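Local coordinates for protein putative mandelate racemase (Salmonella typhimurium, PDB 2O56) that binds magnesium and, as a member of the enolase superfamily, probably acts as a hydro-lyase (dehydratase), though its substrate is not known, at residues P328-V333 with G380-E384; V116-K120 with H336-A340; H323-G327 with L349-A353. Where two conformers were deposited one is given. Numbering follows the deposited sequence.

Contact 1 (P328-V333 with G380-E384)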
ATOM      1  N   PRO A 328      14.819  32.431 -29.585  1.00 34.72           N
ATOM      2  CA  PRO A 328      15.109  31.441 -30.631  1.00 28.80           C
ATOM      3  C   PRO A 328      15.982  30.261 -30.180  1.00 28.80           C
ATOM      4  O   PRO A 328      15.839  29.163 -30.711  1.00 32.65           O
ATOM      5  CB  PRO A 328      15.822  32.275 -31.697  1.00 31.94           C
ATOM      6  CG  PRO A 328      15.225  33.651 -31.517  1.00 26.84           C
ATOM      7  CD  PRO A 328      15.147  33.803 -30.025  1.00 31.61           C
ATOM      8  N   ILE A 329      16.854  30.479 -29.199  1.00 27.42           N
ATOM      9  CA  ILE A 329      17.738  29.417 -28.723  1.00 29.92           C
ATOM     10  C   ILE A 329      16.945  28.289 -28.074  1.00 32.57           C
ATOM     11  O   ILE A 329      17.191  27.108 -28.348  1.00 33.22           O
ATOM     12  CB  ILE A 329      18.850  29.955 -27.768  1.00 25.37           C
ATOM     13  CG1 ILE A 329      19.894  30.736 -28.596  1.00 33.94           C
ATOM     14  CG2 ILE A 329      19.534  28.813 -27.042  1.00 29.45           C
ATOM     15  CD1 ILE A 329      20.942  31.506 -27.753  1.00 30.09           C
ATOM     16  N   SER A 330      15.988  28.666 -27.235  1.00 30.24           N
ATOM     17  CA  SER A 330      15.004  27.729 -26.686  1.00 28.99           C
ATOM     18  C   SER A 330      14.292  26.923 -27.781  1.00 26.29           C
ATOM     19  O   SER A 330      14.178  25.701 -27.706  1.00 27.24           O
ATOM     20  CB  SER A 330      13.988  28.480 -25.823  1.00 32.84           C
ATOM     21  OG  SER A 330      13.390  27.599 -24.889  1.00 49.69           O
ATOM     22  N   THR A 331      13.814  27.604 -28.808  1.00 28.62           N
ATOM     23  CA  THR A 331      13.140  26.913 -29.896  1.00 24.30           C
ATOM     24  C   THR A 331      14.042  25.880 -30.572  1.00 27.43           C
ATOM     25  O   THR A 331      13.649  24.717 -30.732  1.00 31.80           O
ATOM     26  CB  THR A 331      12.554  27.898 -30.901  1.00 30.17           C
ATOM     27  OG1 THR A 331      11.451  28.559 -30.283  1.00 30.03           O
ATOM     28  CG2 THR A 331      12.063  27.163 -32.168  1.00 27.65           C
ATOM     29  N   ALA A 332      15.263  26.299 -30.913  1.00 28.56           N
ATOM     30  CA  ALA A 332      16.260  25.429 -31.511  1.00 27.21           C
ATOM     31  C   ALA A 332      16.468  24.141 -30.733  1.00 33.89           C
ATOM     32  O   ALA A 332      16.372  23.045 -31.305  1.00 28.46           O
ATOM     33  CB  ALA A 332      17.597  26.176 -31.662  1.00 29.40           C
ATOM     34  N   VAL A 333      16.746  24.260 -29.433  1.00 30.65           N
ATOM     35  CA  VAL A 333      17.123  23.092 -28.657  1.00 28.12           C
ATOM     36  C   VAL A 333      15.933  22.171 -28.454  1.00 26.81           C
ATOM     37  O   VAL A 333      16.078  20.949 -28.473  1.00 31.44           O
ATOM     38  CB  VAL A 333      17.846  23.436 -27.316  1.00 30.69           C
ATOM     39  CG1 VAL A 333      18.958  24.397 -27.572  1.00 27.03           C
ATOM     40  CG2 VAL A 333      16.896  24.019 -26.288  1.00 35.62           C
ATOM     41  N   GLY A 380      26.133  21.881 -33.730  1.00 32.84           N
ATOM     42  CA  GLY A 380      25.644  22.272 -32.400  1.00 25.78           C
ATOM     43  C   GLY A 380      24.169  22.574 -32.426  1.00 26.14           C
ATOM     44  O   GLY A 380      23.423  21.980 -33.195  1.00 26.14           O
ATOM     45  N   ILE A 381      23.736  23.530 -31.612  1.00 31.51           N
ATOM     46  CA  ILE A 381      22.318  23.837 -31.541  1.00 28.59           C
ATOM     47  C   ILE A 381      21.788  24.549 -32.778  1.00 30.58           C
ATOM     48  O   ILE A 381      20.581  24.564 -33.008  1.00 33.63           O
ATOM     49  CB  ILE A 381      21.926  24.578 -30.241  1.00 30.17           C
ATOM     50  CG1 ILE A 381      22.450  26.018 -30.233  1.00 33.11           C
ATOM     51  CG2 ILE A 381      22.429  23.798 -29.013  1.00 27.98           C
ATOM     52  CD1 ILE A 381      21.788  26.889 -29.188  1.00 28.84           C
ATOM     53  N   GLY A 382      22.697  25.136 -33.564  1.00 34.92           N
ATOM     54  CA  GLY A 382      22.356  25.797 -34.831  1.00 29.42           C
ATOM     55  C   GLY A 382      21.741  27.173 -34.643  1.00 34.61           C
ATOM     56  O   GLY A 382      20.991  27.657 -35.507  1.00 33.81           O
ATOM     57  N   GLN A 383      22.055  27.795 -33.509  1.00 29.25           N
ATOM     58  CA  GLN A 383      21.492  29.082 -33.132  1.00 22.83           C
ATOM     59  C   GLN A 383      22.454  29.855 -32.244  1.00 33.26           C
ATOM     60  O   GLN A 383      23.182  29.274 -31.436  1.00 30.55           O
ATOM     61  CB  GLN A 383      20.118  28.912 -32.476  1.00 29.86           C
ATOM     62  CG  GLN A 383      19.300  30.217 -32.363  1.00 27.27           C
ATOM     63  CD  GLN A 383      19.043  30.907 -33.707  1.00 34.89           C
ATOM     64  OE1 GLN A 383      19.945  31.527 -34.282  1.00 38.24           O
ATOM     65  NE2 GLN A 383      17.791  30.839 -34.189  1.00 23.12           N
ATOM     66  N   GLU A 384      22.487  31.173 -32.432  1.00 31.46           N
ATOM     67  CA  GLU A 384      23.474  32.036 -31.793  1.00 31.05           C
ATOM     68  C   GLU A 384      22.868  33.426 -31.733  1.00 31.60           C
ATOM     69  O   GLU A 384      22.146  33.821 -32.641  1.00 34.49           O
ATOM     70  CB  GLU A 384      24.743  32.132 -32.657  1.00 35.52           C
ATOM     71  CG  GLU A 384      25.657  30.919 -32.635  1.00 50.63           C
ATOM     72  CD  GLU A 384      27.006  31.196 -33.272  1.00 50.84           C
ATOM     73  OE1 GLU A 384      27.180  32.303 -33.831  1.00 56.85           O
ATOM     74  OE2 GLU A 384      27.882  30.305 -33.215  1.00 54.25           O
TER
HETATM   75  O   HOH W   1      15.591  29.021 -33.385  1.00 28.07           O

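Contact 2 (V116-K120 with H336-A340)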
ATOM      1  N   VAL A 116      28.576  18.645 -36.053  1.00 35.61           N
ATOM      2  CA  VAL A 116      27.328  17.877 -36.138  0.50 35.62           C
ATOM      3  C   VAL A 116      26.157  18.544 -35.413  1.00 30.61           C
ATOM      4  O   VAL A 116      26.307  19.100 -34.332  1.00 28.63           O
ATOM      5  CB  VAL A 116      27.495  16.418 -35.652  0.50 37.05           C
ATOM      6  CG1 VAL A 116      28.347  15.603 -36.639  0.50 27.53           C
ATOM      7  CG2 VAL A 116      28.089  16.394 -34.267  0.50 15.62           C
ATOM      8  N   PRO A 117      24.958  18.515 -36.041  1.00 26.09           N
ATOM      9  CA  PRO A 117      23.818  19.087 -35.325  1.00 27.98           C
ATOM     10  C   PRO A 117      23.415  18.278 -34.080  1.00 26.01           C
ATOM     11  O   PRO A 117      23.588  17.053 -34.034  1.00 24.58           O
ATOM     12  CB  PRO A 117      22.697  19.048 -36.370  1.00 25.58           C
ATOM     13  CG  PRO A 117      23.090  17.917 -37.273  1.00 28.99           C
ATOM     14  CD  PRO A 117      24.569  17.980 -37.358  1.00 28.79           C
ATOM     15  N   LEU A 118      22.873  18.987 -33.096  1.00 28.23           N
ATOM     16  CA  LEU A 118      22.488  18.415 -31.813  1.00 27.83           C
ATOM     17  C   LEU A 118      21.648  17.142 -31.904  1.00 27.88           C
ATOM     18  O   LEU A 118      21.944  16.186 -31.196  1.00 26.31           O
ATOM     19  CB  LEU A 118      21.795  19.477 -30.940  1.00 31.78           C
ATOM     20  CG  LEU A 118      21.238  19.084 -29.567  1.00 32.11           C
ATOM     21  CD1 LEU A 118      22.325  18.514 -28.687  1.00 22.87           C
ATOM     22  CD2 LEU A 118      20.597  20.297 -28.904  1.00 26.76           C
ATOM     23  N   TYR A 119      20.635  17.115 -32.776  1.00 22.41           N
ATOM     24  CA  TYR A 119      19.755  15.947 -32.869  1.00 24.47           C
ATOM     25  C   TYR A 119      20.507  14.643 -33.116  1.00 31.02           C
ATOM     26  O   TYR A 119      20.145  13.606 -32.573  1.00 26.68           O
ATOM     27  CB  TYR A 119      18.595  16.162 -33.872  1.00 22.95           C
ATOM     28  CG  TYR A 119      18.988  16.092 -35.341  1.00 28.17           C
ATOM     29  CD1 TYR A 119      19.015  14.869 -36.020  1.00 34.35           C
ATOM     30  CD2 TYR A 119      19.347  17.239 -36.046  1.00 23.89           C
ATOM     31  CE1 TYR A 119      19.387  14.787 -37.369  1.00 30.75           C
ATOM     32  CE2 TYR A 119      19.714  17.165 -37.415  1.00 24.05           C
ATOM     33  CZ  TYR A 119      19.736  15.940 -38.057  1.00 32.38           C
ATOM     34  OH  TYR A 119      20.110  15.848 -39.387  1.00 32.81           O
ATOM     35  N   LYS A 120      21.578  14.705 -33.909  1.00 28.83           N
ATOM     36  CA  LYS A 120      22.377  13.524 -34.215  1.00 19.88           C
ATOM     37  C   LYS A 120      23.171  13.045 -32.990  1.00 21.19           C
ATOM     38  O   LYS A 120      23.361  11.852 -32.802  1.00 27.58           O
ATOM     39  CB  LYS A 120      23.345  13.812 -35.372  1.00 24.53           C
ATOM     40  CG  LYS A 120      22.734  13.805 -36.727  1.00 30.16           C
ATOM     41  CD  LYS A 120      23.796  13.954 -37.801  1.00 35.18           C
ATOM     42  CE  LYS A 120      23.214  13.602 -39.148  1.00 38.36           C
ATOM     43  NZ  LYS A 120      24.208  13.733 -40.250  1.00 47.76           N
ATOM     44  N   HIS A 336      15.640  19.993 -31.699  1.00 19.65           N
ATOM     45  CA  HIS A 336      16.597  18.903 -31.644  1.00 24.61           C
ATOM     46  C   HIS A 336      16.171  17.743 -30.746  1.00 27.13           C
ATOM     47  O   HIS A 336      16.282  16.569 -31.122  1.00 27.40           O
ATOM     48  CB  HIS A 336      17.963  19.434 -31.190  1.00 21.77           C
ATOM     49  CG  HIS A 336      18.673  20.260 -32.227  1.00 34.30           C
ATOM     50  ND1 HIS A 336      19.275  19.706 -33.337  1.00 32.05           N
ATOM     51  CD2 HIS A 336      18.865  21.598 -32.325  1.00 37.36           C
ATOM     52  CE1 HIS A 336      19.800  20.665 -34.078  1.00 34.69           C
ATOM     53  NE2 HIS A 336      19.572  21.823 -33.482  1.00 30.17           N
ATOM     54  N   MET A 337      15.702  18.058 -29.547  1.00 27.61           N
ATOM     55  CA  MET A 337      15.266  17.017 -28.616  1.00 22.62           C
ATOM     56  C   MET A 337      14.068  16.309 -29.223  1.00 22.58           C
ATOM     57  O   MET A 337      14.013  15.090 -29.262  1.00 25.57           O
ATOM     58  CB  MET A 337      14.877  17.640 -27.269  1.00 25.12           C
ATOM     59  CG  MET A 337      14.594  16.621 -26.114  1.00 23.57           C
ATOM     60  SD  MET A 337      16.059  15.754 -25.528  1.00 27.61           S
ATOM     61  CE  MET A 337      16.938  17.068 -24.690  1.00 23.83           C
ATOM     62  N   GLU A 338      13.114  17.090 -29.704  1.00 20.69           N
ATOM     63  CA  GLU A 338      11.864  16.532 -30.202  1.00 27.12           C
ATOM     64  C   GLU A 338      12.064  15.711 -31.487  1.00 28.90           C
ATOM     65  O   GLU A 338      11.218  14.896 -31.844  1.00 29.07           O
ATOM     66  CB  GLU A 338      10.851  17.656 -30.411  1.00 26.16           C
ATOM     67  CG  GLU A 338      10.437  18.312 -29.094  1.00 33.78           C
ATOM     68  CD  GLU A 338       9.623  19.582 -29.270  1.00 38.75           C
ATOM     69  OE1 GLU A 338       9.886  20.335 -30.228  1.00 35.93           O
ATOM     70  OE2 GLU A 338       8.734  19.841 -28.425  1.00 36.00           O
ATOM     71  N   THR A 339      13.192  15.928 -32.163  1.00 25.63           N
ATOM     72  CA  THR A 339      13.532  15.187 -33.375  1.00 21.49           C
ATOM     73  C   THR A 339      14.047  13.812 -33.046  1.00 23.52           C
ATOM     74  O   THR A 339      13.722  12.844 -33.737  1.00 23.53           O
ATOM     75  CB  THR A 339      14.589  15.951 -34.234  1.00 27.23           C
ATOM     76  OG1 THR A 339      14.032  17.187 -34.663  1.00 24.37           O
ATOM     77  CG2 THR A 339      15.002  15.169 -35.462  1.00 27.21           C
ATOM     78  N   ALA A 340      14.861  13.735 -31.986  1.00 21.28           N
ATOM     79  CA  ALA A 340      15.552  12.508 -31.620  1.00 17.91           C
ATOM     80  C   ALA A 340      14.711  11.519 -30.794  1.00 25.78           C
ATOM     81  O   ALA A 340      14.807  10.296 -30.980  1.00 29.15           O
ATOM     82  CB  ALA A 340      16.818  12.850 -30.846  1.00 23.31           C
TER

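Contact 3 (H323-G327 with L349-A353)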
ATOM      1  N   HIS A 323       8.261  22.203 -23.143  1.00 23.02           N
ATOM      2  CA  HIS A 323       7.778  23.545 -22.857  1.00 22.98           C
ATOM      3  C   HIS A 323       8.722  24.563 -23.486  1.00 25.06           C
ATOM      4  O   HIS A 323       9.920  24.546 -23.225  1.00 27.28           O
ATOM      5  CB  HIS A 323       7.663  23.809 -21.356  1.00 24.42           C
ATOM      6  CG  HIS A 323       7.313  25.227 -21.034  1.00 29.05           C
ATOM      7  ND1 HIS A 323       8.267  26.184 -20.758  1.00 32.62           N
ATOM      8  CD2 HIS A 323       6.121  25.867 -21.014  1.00 28.89           C
ATOM      9  CE1 HIS A 323       7.675  27.347 -20.560  1.00 38.93           C
ATOM     10  NE2 HIS A 323       6.371  27.182 -20.701  1.00 29.02           N
ATOM     11  N   VAL A 324       8.183  25.445 -24.321  1.00 25.44           N
ATOM     12  CA  VAL A 324       8.996  26.480 -24.948  1.00 28.14           C
ATOM     13  C   VAL A 324       8.365  27.850 -24.727  1.00 34.64           C
ATOM     14  O   VAL A 324       7.303  28.145 -25.277  1.00 33.50           O
ATOM     15  CB  VAL A 324       9.185  26.243 -26.476  1.00 28.15           C
ATOM     16  CG1 VAL A 324      10.091  27.321 -27.081  1.00 29.40           C
ATOM     17  CG2 VAL A 324       9.797  24.882 -26.747  1.00 30.18           C
ATOM     18  N   CYS A 325       9.034  28.683 -23.937  1.00 31.49           N
ATOM     19  CA  CYS A 325       8.683  30.110 -23.838  1.00 30.14           C
ATOM     20  C   CYS A 325       9.929  30.960 -23.587  1.00 35.49           C
ATOM     21  O   CYS A 325      10.140  31.487 -22.491  1.00 41.41           O
ATOM     22  CB  CYS A 325       7.648  30.337 -22.730  1.00 29.17           C
ATOM     23  SG  CYS A 325       6.799  31.958 -22.814  1.00 37.56           S
ATOM     24  N   GLY A 326      10.785  31.067 -24.594  1.00 30.26           N
ATOM     25  CA  GLY A 326      11.917  31.980 -24.482  1.00 33.88           C
ATOM     26  C   GLY A 326      12.275  32.530 -25.842  1.00 32.01           C
ATOM     27  O   GLY A 326      11.400  32.846 -26.631  1.00 32.26           O
ATOM     28  N   GLY A 327      13.571  32.615 -26.114  1.00 30.30           N
ATOM     29  CA  GLY A 327      14.061  33.137 -27.389  1.00 35.89           C
ATOM     30  C   GLY A 327      14.296  32.051 -28.415  1.00 37.85           C
ATOM     31  O   GLY A 327      14.009  30.877 -28.170  1.00 32.66           O
ATOM     32  N   LEU A 349       4.060  26.472 -29.935  1.00 26.36           N
ATOM     33  CA  LEU A 349       4.423  27.728 -30.596  1.00 27.78           C
ATOM     34  C   LEU A 349       3.670  28.938 -30.058  1.00 27.96           C
ATOM     35  O   LEU A 349       2.448  29.031 -30.200  1.00 28.27           O
ATOM     36  CB  LEU A 349       4.229  27.634 -32.112  1.00 30.59           C
ATOM     37  CG  LEU A 349       4.470  28.933 -32.889  1.00 36.27           C
ATOM     38  CD1 LEU A 349       5.937  29.117 -33.183  1.00 34.37           C
ATOM     39  CD2 LEU A 349       3.674  28.931 -34.154  1.00 35.58           C
ATOM     40  N   HIS A 350       4.402  29.876 -29.464  1.00 32.72           N
ATOM     41  CA  HIS A 350       3.813  31.153 -29.099  1.00 34.18           C
ATOM     42  C   HIS A 350       3.899  32.112 -30.268  1.00 34.49           C
ATOM     43  O   HIS A 350       4.829  32.041 -31.073  1.00 39.61           O
ATOM     44  CB  HIS A 350       4.551  31.780 -27.944  1.00 39.19           C
ATOM     45  CG  HIS A 350       4.505  30.982 -26.684  1.00 35.58           C
ATOM     46  ND1 HIS A 350       3.574  31.211 -25.692  1.00 40.30           N
ATOM     47  CD2 HIS A 350       5.284  29.966 -26.249  1.00 39.00           C
ATOM     48  CE1 HIS A 350       3.784  30.366 -24.698  1.00 44.22           C
ATOM     49  NE2 HIS A 350       4.819  29.603 -25.007  1.00 42.78           N
ATOM     50  N   ARG A 351       2.931  33.022 -30.330  1.00 40.04           N
ATOM     51  CA  ARG A 351       2.868  34.035 -31.380  1.00 43.46           C
ATOM     52  C   ARG A 351       4.107  34.941 -31.398  1.00 46.03           C
ATOM     53  O   ARG A 351       4.653  35.232 -32.465  1.00 43.63           O
ATOM     54  CB  ARG A 351       1.604  34.867 -31.218  1.00 47.68           C
ATOM     55  CG  ARG A 351       1.168  35.577 -32.482  1.00 56.31           C
ATOM     56  CD  ARG A 351       0.859  37.036 -32.192  1.00 58.92           C
ATOM     57  NE  ARG A 351      -0.251  37.195 -31.261  1.00 61.84           N
ATOM     58  CZ  ARG A 351      -0.134  37.702 -30.040  1.00 76.14           C
ATOM     59  NH1 ARG A 351      -1.205  37.800 -29.264  1.00 72.05           N
ATOM     60  NH2 ARG A 351       1.050  38.110 -29.592  1.00 79.09           N
ATOM     61  N   TYR A 352       4.562  35.357 -30.217  1.00 39.19           N
ATOM     62  CA  TYR A 352       5.676  36.312 -30.095  1.00 44.77           C
ATOM     63  C   TYR A 352       6.968  35.757 -30.700  1.00 48.77           C
ATOM     64  O   TYR A 352       7.837  36.518 -31.105  1.00 50.43           O
ATOM     65  CB  TYR A 352       5.917  36.693 -28.621  1.00 44.04           C
ATOM     66  CG  TYR A 352       6.722  35.651 -27.886  1.00 50.03           C
ATOM     67  CD1 TYR A 352       8.122  35.623 -27.976  1.00 44.46           C
ATOM     68  CD2 TYR A 352       6.089  34.673 -27.125  1.00 45.71           C
ATOM     69  CE1 TYR A 352       8.854  34.650 -27.342  1.00 51.95           C
ATOM     70  CE2 TYR A 352       6.823  33.699 -26.467  1.00 42.26           C
ATOM     71  CZ  TYR A 352       8.205  33.690 -26.585  1.00 42.15           C
ATOM     72  OH  TYR A 352       8.936  32.718 -25.940  1.00 47.00           O
ATOM     73  N   ALA A 353       7.084  34.430 -30.735  1.00 43.47           N
ATOM     74  CA  ALA A 353       8.286  33.745 -31.197  1.00 43.46           C
ATOM     75  C   ALA A 353       8.522  33.943 -32.705  1.00 45.89           C
ATOM     76  O   ALA A 353       9.646  33.807 -33.194  1.00 45.33           O
ATOM     77  CB  ALA A 353       8.190  32.265 -30.874  1.00 34.68           C
TER

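Contact 1 (P328-V333 with G380-E384)
Apolar contacts dominate where the first turns of helix 328-340 meet the loop 380-384. Ile381 points at the helix and reaches two residues one turn apart: its CD1 lies 3.7 Å from Ile329 CG2, and its CG2 lies 3.8 Å from Val333 CG1. The aliphatic part of Gln383 extends this layer, with CG 3.8 Å from Ile329 CG1 and CB 3.8 Å from Ala332 CB. The small Ala332 side chain also lets the loop backbone come close, Ile381 O standing 3.6 Å from Ala332 CB. Polar contact across the segments is indirect. One water donates to Pro328 O at 2.7 Å and accepts from Gln383 NE2 at 3.0 Å; that amide nitrogen also bonds Tyr364 O, while Gln383 OE1 takes the backbone N of Glu384 at 3.2 Å. Ile329 and Glu384 both touch strand 39-44 of the N-terminal sheet as well. The arrangement is a loop from the C-terminal part of the chain, buried against a helix of the modified TIM barrel of the enolase superfamily.

Contact 2 (V116-K120 with H336-A340)
His336, on helix 328-340, is the centre of this buried contact, with its imidazole inserted against the start of the short helix 118-121. Its ND1 accepts a hydrogen bond from Tyr119 N at 3.0 Å, with an N-H...acceptor angle of 137°. Pro117 is the N-cap residue of that helix, so Tyr119 N belongs to its first turn and has no i-4 carbonyl within the helix to bond to; the imidazole supplies an acceptor from outside. On the far side of the ring His336 NE2 is bonded to Ile381 O, so both ring nitrogens are engaged. The contact probably joins the end of the N-terminal part of the mandelate racemase fold to a helix of the C-terminal barrel. Tyr119 lies along the barrel helix: CB is 3.6 Å from His336 ND1 and 4.0 Å from Thr339 CB, and its carbonyl O is 3.8 Å from Ala340 CB. The phenol then leads away, its OH bonding Glu377. Leu118 places CB over one face of the imidazole, a CH-pi contact 3.6 Å from the ring centroid and 19° off the normal, while Ile303 of helix 302-314 packs against its side chain.

Contact 3 (H323-G327 with L349-A353)
The CA-to-CB bond of Leu349, on strand 347-350, points away from the loop 323-327, and the contact begins with its neighbour. His350 points toward the loop and sets its imidazole beside two consecutive residues. Val324 O lies near the plane of the ring at its edge, 2.9 Å from His350 NE2. Over one ring face sits the sulfur of Cys325, with SG 4.0 Å from the imidazole centroid and 23° off the normal, a sulfur-aromatic contact; Cys325 CB is 3.7 Å from His350 NE2. Arg351 starts a run of helical backbone angles and is itself out of reach of the loop. Tyr352 again points at 323-327. Its OH donates a short hydrogen bond of 2.6 Å to Gly326 O, and its CE2 is 4.0 Å from Cys325 SG, whose approach to this ring is oblique. The thiol thus touches both aromatic side chains. Trp25, from near the N-terminus, meets the Tyr352 ring edge-to-face. The loop 323-327 runs from just after barrel strand 319-320 to Gly327, the N-cap of helix 328-340, and the side chains of His350 and Cys325 each lie about 7 Å from those of magnesium ligands, Glu221 and Glu273 respectively. This is the strand-end loop region that borders the metal site in enolase-superfamily barrels.

Overall arrangement
Helix 328-340 ties the three contacts together: contact 1 uses its start, contact 2 its end, and the loop 323-327 of contact 3 leads into it. Contacts 1 and 2 have centres 11 Å apart and touch directly, through a probable hydrogen bond from Gly380 N to Val116 O (2.9 Å) and packing of Ile381 CG2 on Leu118 CD2 (4.0 Å). Contact 3, centred 12 Å from contact 1, meets it by packing of Val324 CG1 on Thr331 OG1 at 3.7 Å. Contacts 2 and 3 do not touch, their centres being 19 Å apart. Contact 3 alone lies near the metal site, the His350 side chain standing about 7 Å from the bound magnesium.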